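Local coordinates for Mypaa.01249.c (Mycobacterium paratuberculosis, PDB 3RD5), which is a member of the short-chain dehydrogenase/reductase family and probably works as an oxidoreductase, although its substrate is not known, at residues A15-V20 / L130-V135; A30-E35 / Q234-A239. One frame throughout, in Å; residues are numbered along the deposited sequence.

Interaction 1 of 2, residues A15-V20 / L130-V135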
ATOM      1  N   ALA A  15       7.965  10.728  17.007  1.00 17.73           N
ATOM      2  CA  ALA A  15       9.153  11.560  17.043  1.00 17.70           C
ATOM      3  C   ALA A  15      10.394  10.803  16.624  1.00 19.15           C
ATOM      4  O   ALA A  15      10.630   9.694  17.106  1.00 19.70           O
ATOM      5  CB  ALA A  15       9.378  12.113  18.468  1.00 19.51           C
ATOM      6  N   GLN A  16      11.163  11.382  15.700  1.00 19.84           N
ATOM      7  CA  GLN A  16      12.432  10.792  15.233  1.00 23.01           C
ATOM      8  C   GLN A  16      12.274   9.583  14.305  1.00 21.09           C
ATOM      9  O   GLN A  16      13.263   8.883  13.998  1.00 23.88           O
ATOM     10  CB  GLN A  16      13.387  10.404  16.385  1.00 25.31           C
ATOM     11  CG  GLN A  16      13.736  11.493  17.370  1.00 30.46           C
ATOM     12  CD  GLN A  16      14.642  12.563  16.774  1.00 37.61           C
ATOM     13  OE1 GLN A  16      15.115  12.433  15.636  1.00 44.80           O
ATOM     14  NE2 GLN A  16      14.882  13.628  17.538  1.00 41.00           N
ATOM     15  N   ARG A  17      11.046   9.283  13.909  1.00 17.97           N
ATOM     16  CA  ARG A  17      10.783   8.132  13.051  1.00 17.42           C
ATOM     17  C   ARG A  17      10.471   8.616  11.633  1.00 17.22           C
ATOM     18  O   ARG A  17       9.844   9.635  11.465  1.00 19.13           O
ATOM     19  CB  ARG A  17       9.630   7.263  13.576  1.00 17.14           C
ATOM     20  CG  ARG A  17       9.850   6.803  15.012  1.00 18.53           C
ATOM     21  CD  ARG A  17       8.762   5.823  15.462  1.00 20.06           C
ATOM     22  NE  ARG A  17       9.111   4.542  14.891  1.00 19.61           N
ATOM     23  CZ  ARG A  17       8.240   3.611  14.539  1.00 20.11           C
ATOM     24  NH1 ARG A  17       6.926   3.790  14.743  1.00 18.56           N
ATOM     25  NH2 ARG A  17       8.705   2.479  14.009  1.00 19.30           N
ATOM     26  N   THR A  18      10.901   7.875  10.631  1.00 16.02           N
ATOM     27  CA  THR A  18      10.719   8.222   9.222  1.00 15.94           C
ATOM     28  C   THR A  18       9.697   7.284   8.617  1.00 14.84           C
ATOM     29  O   THR A  18       9.769   6.047   8.743  1.00 14.50           O
ATOM     30  CB  THR A  18      12.035   8.132   8.456  1.00 16.07           C
ATOM     31  OG1 THR A  18      12.967   9.100   8.999  1.00 19.32           O
ATOM     32  CG2 THR A  18      11.845   8.383   6.936  1.00 17.27           C
ATOM     33  N   VAL A  19       8.709   7.873   7.935  1.00 13.94           N
ATOM     34  CA  VAL A  19       7.625   7.141   7.288  1.00 13.81           C
ATOM     35  C   VAL A  19       7.600   7.519   5.820  1.00 13.83           C
ATOM     36  O   VAL A  19       7.450   8.703   5.483  1.00 14.44           O
ATOM     37  CB  VAL A  19       6.265   7.449   7.925  1.00 13.67           C
ATOM     38  CG1 VAL A  19       5.169   6.632   7.232  1.00 15.27           C
ATOM     39  CG2 VAL A  19       6.299   7.159   9.455  1.00 15.27           C
ATOM     40  N   VAL A  20       7.742   6.546   4.922  1.00 13.05           N
ATOM     41  CA  VAL A  20       7.572   6.755   3.500  1.00 14.10           C
ATOM     42  C   VAL A  20       6.159   6.419   3.139  1.00 13.36           C
ATOM     43  O   VAL A  20       5.699   5.320   3.506  1.00 13.66           O
ATOM     44  CB  VAL A  20       8.545   5.872   2.670  1.00 14.28           C
ATOM     45  CG1 VAL A  20       8.262   5.993   1.159  1.00 15.38           C
ATOM     46  CG2 VAL A  20       9.990   6.283   2.955  1.00 15.97           C
ATOM     47  N   LEU A 130      14.742  -0.799   5.937  1.00 16.94           N
ATOM     48  CA  LEU A 130      13.542  -0.585   6.756  0.70 16.40           C
ATOM     49  C   LEU A 130      13.730  -1.200   8.139  1.00 17.01           C
ATOM     50  O   LEU A 130      14.325  -2.291   8.289  1.00 18.31           O
ATOM     51  CB  LEU A 130      12.310  -1.227   6.117  0.70 16.86           C
ATOM     52  CG  LEU A 130      11.749  -0.593   4.844  0.70 17.66           C
ATOM     53  CD1 LEU A 130      10.461  -1.332   4.381  0.70 17.82           C
ATOM     54  CD2 LEU A 130      11.516   0.930   4.991  0.70 20.78           C
ATOM     55  N   THR A 131      13.186  -0.532   9.168  1.00 17.47           N
ATOM     56  CA  THR A 131      13.356  -0.996  10.553  1.00 17.67           C
ATOM     57  C   THR A 131      12.136  -1.582  11.284  1.00 17.93           C
ATOM     58  O   THR A 131      12.321  -2.335  12.269  1.00 19.39           O
ATOM     59  CB  THR A 131      13.903   0.106  11.466  1.00 18.70           C
ATOM     60  OG1 THR A 131      12.890   1.096  11.683  1.00 20.23           O
ATOM     61  CG2 THR A 131      15.162   0.738  10.874  1.00 19.96           C
ATOM     62  N   ASP A 132      10.918  -1.252  10.852  1.00 15.81           N
ATOM     63  CA  ASP A 132       9.718  -1.700  11.572  1.00 15.83           C
ATOM     64  C   ASP A 132       8.744  -2.463  10.707  1.00 14.18           C
ATOM     65  O   ASP A 132       8.556  -3.667  10.906  1.00 15.40           O
ATOM     66  CB  ASP A 132       9.060  -0.483  12.252  1.00 16.03           C
ATOM     67  CG  ASP A 132       7.753  -0.792  12.952  1.00 17.82           C
ATOM     68  OD1 ASP A 132       7.246  -1.937  12.962  1.00 18.56           O
ATOM     69  OD2 ASP A 132       7.203   0.169  13.558  1.00 21.19           O
ATOM     70  N   ARG A 133       8.080  -1.805   9.737  1.00 13.99           N
ATOM     71  CA  ARG A 133       6.975  -2.455   9.069  1.00 13.39           C
ATOM     72  C   ARG A 133       6.629  -1.877   7.715  1.00 13.68           C
ATOM     73  O   ARG A 133       6.951  -0.695   7.411  1.00 13.51           O
ATOM     74  CB  ARG A 133       5.711  -2.452   9.953  1.00 14.61           C
ATOM     75  CG  ARG A 133       5.146  -1.069  10.205  1.00 14.74           C
ATOM     76  CD  ARG A 133       4.004  -1.024  11.204  1.00 14.97           C
ATOM     77  NE  ARG A 133       4.417  -1.481  12.543  1.00 14.83           N
ATOM     78  CZ  ARG A 133       3.607  -1.546  13.597  1.00 15.13           C
ATOM     79  NH1 ARG A 133       2.320  -1.308  13.479  1.00 15.23           N
ATOM     80  NH2 ARG A 133       4.108  -1.956  14.767  1.00 16.70           N
ATOM     81  N   VAL A 134       5.950  -2.711   6.917  1.00 13.01           N
ATOM     82  CA  VAL A 134       5.302  -2.343   5.655  1.00 12.22           C
ATOM     83  C   VAL A 134       3.803  -2.446   5.874  1.00 13.11           C
ATOM     84  O   VAL A 134       3.318  -3.471   6.337  1.00 13.78           O
ATOM     85  CB  VAL A 134       5.723  -3.294   4.530  1.00 13.19           C
ATOM     86  CG1 VAL A 134       5.028  -2.910   3.218  1.00 14.27           C
ATOM     87  CG2 VAL A 134       7.281  -3.332   4.359  1.00 14.34           C
ATOM     88  N   VAL A 135       3.064  -1.403   5.521  1.00 11.89           N
ATOM     89  CA  VAL A 135       1.588  -1.395   5.546  1.00 11.93           C
ATOM     90  C   VAL A 135       1.129  -1.216   4.117  1.00 12.05           C
ATOM     91  O   VAL A 135       1.447  -0.179   3.499  1.00 12.62           O
ATOM     92  CB  VAL A 135       1.026  -0.248   6.402  1.00 11.74           C
ATOM     93  CG1 VAL A 135      -0.504  -0.257   6.384  1.00 13.61           C
ATOM     94  CG2 VAL A 135       1.533  -0.365   7.855  1.00 14.49           C
TER
HETATM   95  O   HOH W   1       5.025   1.640  14.189  1.00 18.45           O
HETATM   96  O   HOH W   2      11.540   1.445  14.043  1.00 24.20           O
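Arg17 and Asp132 meet in a salt bridge that joins the residue just ahead of strand 18-22 to the corner between strands 130-131 and 133-137, at the N-terminal end of the central sheet. Arg17 NH2 gives a nearly straight hydrogen bond to Asp132 OD2 (2.8 Å, 164° at the hydrogen), using the anti lone pair of that oxygen, turned away from OD1. The acceptor lies almost in the guanidinium plane, and the two flat groups are only 27° apart. Arginine suits this place because its long chain, bent at chi3, reaches past strand 87-92, touching Asp88. With CG anti to the backbone N (chi1 176°), Asp132 holds its carboxylate out from the corner toward Arg17.

The second oxygen serves a neighbour in sequence. Arg133 NE bonds to Asp132 OD1 at 2.9 Å, in its own guanidinium plane but from above that of the carboxylate. Asp132 thus stands between two arginines and would be expected to stay ionised.

Two waters finish the network. One accepts from Arg17 NH1 and donates to Asp132 OD2 at 2.7 Å, so this oxygen takes two bonds. The same water lies 3.5 Å above the plane of the Arg133 guanidinium. The other accepts from Arg17 NH2 and donates to Thr131 OG1, which is also bonded to Asp88.

Strand 87-92 runs between strands 18-22 and 133-137, and Asp88 OD2 accepts a hydrogen bond from Thr18 N. The contact is therefore a surface salt-bridge network across the N-terminal ends of parallel strands in the Rossmann-type sheet of the short-chain dehydrogenases.

Interaction 2 of 2, residues A30-E35 / Q234-A239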
ATOM      1  N   ALA A  30      -3.030  12.174   1.951  1.00 15.74           N
ATOM      2  CA  ALA A  30      -2.762  13.453   2.572  1.00 15.65           C
ATOM      3  C   ALA A  30      -3.060  13.423   4.065  1.00 16.02           C
ATOM      4  O   ALA A  30      -2.261  13.921   4.864  1.00 16.00           O
ATOM      5  CB  ALA A  30      -3.540  14.561   1.902  1.00 17.72           C
ATOM      6  N   VAL A  31      -4.195  12.854   4.455  1.00 15.51           N
ATOM      7  CA  VAL A  31      -4.557  12.778   5.870  1.00 15.06           C
ATOM      8  C   VAL A  31      -3.608  11.853   6.630  1.00 14.54           C
ATOM      9  O   VAL A  31      -3.197  12.128   7.755  1.00 15.23           O
ATOM     10  CB  VAL A  31      -6.022  12.378   6.086  1.00 16.02           C
ATOM     11  CG1 VAL A  31      -6.329  12.174   7.595  1.00 17.28           C
ATOM     12  CG2 VAL A  31      -6.976  13.426   5.458  1.00 17.94           C
ATOM     13  N   THR A  32      -3.222  10.736   5.992  1.00 13.77           N
ATOM     14  CA  THR A  32      -2.319   9.804   6.636  1.00 13.34           C
ATOM     15  C   THR A  32      -0.983  10.536   6.960  1.00 14.05           C
ATOM     16  O   THR A  32      -0.474  10.447   8.076  1.00 14.06           O
ATOM     17  CB  THR A  32      -2.062   8.577   5.760  1.00 13.14           C
ATOM     18  OG1 THR A  32      -3.321   7.949   5.414  1.00 14.28           O
ATOM     19  CG2 THR A  32      -1.208   7.565   6.483  1.00 13.66           C
ATOM     20  N   ALA A  33      -0.466  11.269   5.975  1.00 13.36           N
ATOM     21  CA  ALA A  33       0.750  12.067   6.160  1.00 13.51           C
ATOM     22  C   ALA A  33       0.576  13.127   7.219  1.00 15.01           C
ATOM     23  O   ALA A  33       1.446  13.287   8.096  1.00 15.36           O
ATOM     24  CB  ALA A  33       1.161  12.706   4.832  1.00 14.56           C
ATOM     25  N   ARG A  34      -0.536  13.856   7.138  1.00 15.11           N
ATOM     26  CA  ARG A  34      -0.825  14.970   8.061  1.00 16.16           C
ATOM     27  C   ARG A  34      -0.799  14.478   9.508  1.00 15.67           C
ATOM     28  O   ARG A  34      -0.204  15.127  10.395  1.00 15.75           O
ATOM     29  CB  ARG A  34      -2.178  15.622   7.707  1.00 17.36           C
ATOM     30  CG  ARG A  34      -2.551  16.815   8.543  1.00 21.41           C
ATOM     31  CD  ARG A  34      -4.018  17.195   8.307  1.00 23.89           C
ATOM     32  NE  ARG A  34      -4.930  16.267   9.013  1.00 23.59           N
ATOM     33  CZ  ARG A  34      -6.213  16.059   8.705  1.00 26.43           C
ATOM     34  NH1 ARG A  34      -6.799  16.665   7.663  1.00 28.36           N
ATOM     35  NH2 ARG A  34      -6.919  15.249   9.466  1.00 27.29           N
ATOM     36  N   GLU A  35      -1.486  13.365   9.798  1.00 14.53           N
ATOM     37  CA  GLU A  35      -1.606  12.903  11.176  1.00 14.75           C
ATOM     38  C   GLU A  35      -0.279  12.364  11.698  1.00 14.53           C
ATOM     39  O   GLU A  35       0.077  12.595  12.857  1.00 16.01           O
ATOM     40  CB  GLU A  35      -2.699  11.846  11.306  1.00 15.18           C
ATOM     41  CG  GLU A  35      -4.104  12.348  10.996  1.00 16.47           C
ATOM     42  CD  GLU A  35      -4.689  13.286  12.048  1.00 22.26           C
ATOM     43  OE1 GLU A  35      -4.195  13.358  13.170  1.00 22.27           O
ATOM     44  OE2 GLU A  35      -5.744  13.908  11.755  1.00 28.00           O
ATOM     45  N   GLN A 234      -7.816   3.874   9.355  1.00 11.86           N
ATOM     46  CA  GLN A 234      -7.551   2.442   9.268  1.00 12.22           C
ATOM     47  C   GLN A 234      -6.051   2.212   9.055  1.00 12.42           C
ATOM     48  O   GLN A 234      -5.416   1.375   9.730  1.00 13.14           O
ATOM     49  CB  GLN A 234      -8.399   1.813   8.165  1.00 12.51           C
ATOM     50  CG  GLN A 234      -9.866   2.266   8.057  1.00 12.09           C
ATOM     51  CD  GLN A 234     -10.656   2.204   9.334  1.00 12.34           C
ATOM     52  OE1 GLN A 234     -10.488   1.257  10.133  1.00 13.95           O
ATOM     53  NE2 GLN A 234     -11.565   3.203   9.531  1.00 13.65           N
ATOM     54  N   THR A 235      -5.481   2.929   8.098  1.00 11.84           N
ATOM     55  CA  THR A 235      -4.044   2.863   7.836  1.00 12.19           C
ATOM     56  C   THR A 235      -3.218   3.273   9.061  1.00 12.46           C
ATOM     57  O   THR A 235      -2.218   2.642   9.384  1.00 13.11           O
ATOM     58  CB  THR A 235      -3.663   3.747   6.665  1.00 12.71           C
ATOM     59  OG1 THR A 235      -4.431   3.392   5.513  1.00 12.95           O
ATOM     60  CG2 THR A 235      -2.183   3.626   6.325  1.00 13.46           C
ATOM     61  N   LEU A 236      -3.659   4.338   9.725  1.00 11.88           N
ATOM     62  CA  LEU A 236      -2.932   4.873  10.881  1.00 12.81           C
ATOM     63  C   LEU A 236      -2.876   3.880  12.048  1.00 12.83           C
ATOM     64  O   LEU A 236      -1.886   3.784  12.757  1.00 13.55           O
ATOM     65  CB  LEU A 236      -3.548   6.224  11.290  1.00 13.01           C
ATOM     66  CG  LEU A 236      -3.305   7.389  10.314  1.00 13.03           C
ATOM     67  CD1 LEU A 236      -4.245   8.596  10.602  1.00 15.03           C
ATOM     68  CD2 LEU A 236      -1.821   7.809  10.316  1.00 14.14           C
ATOM     69  N   TYR A 237      -3.964   3.118  12.228  1.00 12.82           N
ATOM     70  CA  TYR A 237      -3.989   2.043  13.212  1.00 13.37           C
ATOM     71  C   TYR A 237      -2.977   0.940  12.835  1.00 12.94           C
ATOM     72  O   TYR A 237      -2.138   0.540  13.646  1.00 13.48           O
ATOM     73  CB  TYR A 237      -5.412   1.490  13.311  1.00 14.24           C
ATOM     74  CG  TYR A 237      -5.666   0.431  14.359  1.00 14.66           C
ATOM     75  CD1 TYR A 237      -5.370  -0.890  14.104  1.00 16.39           C
ATOM     76  CD2 TYR A 237      -6.301   0.739  15.534  1.00 16.91           C
ATOM     77  CE1 TYR A 237      -5.713  -1.907  15.005  1.00 18.63           C
ATOM     78  CE2 TYR A 237      -6.641  -0.271  16.434  1.00 18.91           C
ATOM     79  CZ  TYR A 237      -6.342  -1.569  16.141  1.00 20.05           C
ATOM     80  OH  TYR A 237      -6.698  -2.566  17.053  1.00 26.10           O
ATOM     81  N   ALA A 238      -2.986   0.506  11.578  1.00 12.77           N
ATOM     82  CA  ALA A 238      -2.016  -0.492  11.113  1.00 12.81           C
ATOM     83  C   ALA A 238      -0.563  -0.008  11.219  1.00 13.28           C
ATOM     84  O   ALA A 238       0.330  -0.784  11.531  1.00 14.80           O
ATOM     85  CB  ALA A 238      -2.322  -0.916   9.669  1.00 13.45           C
ATOM     86  N   ALA A 239      -0.344   1.288  11.020  1.00 12.90           N
ATOM     87  CA  ALA A 239       1.018   1.854  11.081  1.00 12.89           C
ATOM     88  C   ALA A 239       1.559   2.011  12.467  1.00 13.67           C
ATOM     89  O   ALA A 239       2.776   2.134  12.615  1.00 14.92           O
ATOM     90  CB  ALA A 239       1.048   3.211  10.383  1.00 14.61           C
TER
HETATM   91  O   HOH W   3      -3.586   5.464   3.920  1.00 15.98           O
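Thr32 OG1 is held from two sources: it is hydrogen-bonded to Leu28 O, a turn earlier in its own helix, and receives a bond of 2.9 Å from a water. That water lies 2.7 Å from Thr235 OG1, so one solvent molecule joins the two threonines across a buried seam between helices 27-38 and 226-240. Both helices lie on the same face of the Rossmann-type sheet; their local segments cross at -45° with axes 10.1 Å apart. Threonine fits here because it offers a hydroxyl for the water and a methyl for the nonpolar packing.

OG1 lies beside the backbone N in both threonines (chi1 -56°), which in Thr32 puts the hydroxyl near Leu28 O and turns CG2 to the other helix. The methyls meet with Thr32 CG2 4.1 Å from Thr235 CG2, the side chains crossing at about a right angle. Ile91 of strand 87-92 touches both threonines, which links the seam to the sheet.

Leu236 makes the broader nonpolar contact, its forked end reaching two successive turns of the facing helix. Its CD2 slides past Thr32, approaching CG2 at 3.9 Å and the carbonyl oxygen as well. Glu35 suits the border of the seam: its CB and CG give leucine a nonpolar surface, while the bend at chi2 (-71°) carries the carboxylate away to Arg34 and Arg38. Arg34 NH2 gives Glu35 OE2 an almost straight bond of 2.9 Å and also pairs with Asp229. Leu236 CD1 crosses the Glu35 stem at about a right angle, 3.7 Å from Glu35 CB.

Interaction 1 is a surface contact built of charge and water, whereas interaction 2 is mainly buried and nonpolar, with one water admitted between two hydroxyls. Strand 18-22 and helix 27-38 follow each other in the chain, so both contacts tie the first strand-helix unit of the fold to later parts: interaction 1 at the sheet end, interaction 2 through helices on one face. Their centres are about 12 Å apart and they touch directly. Arg133, paired with Asp132 in the first, sends NH1 to Ala238 O of the second in a probable hydrogen bond, while Val135 packs on Ala238 and Ala239, joining strand to helix.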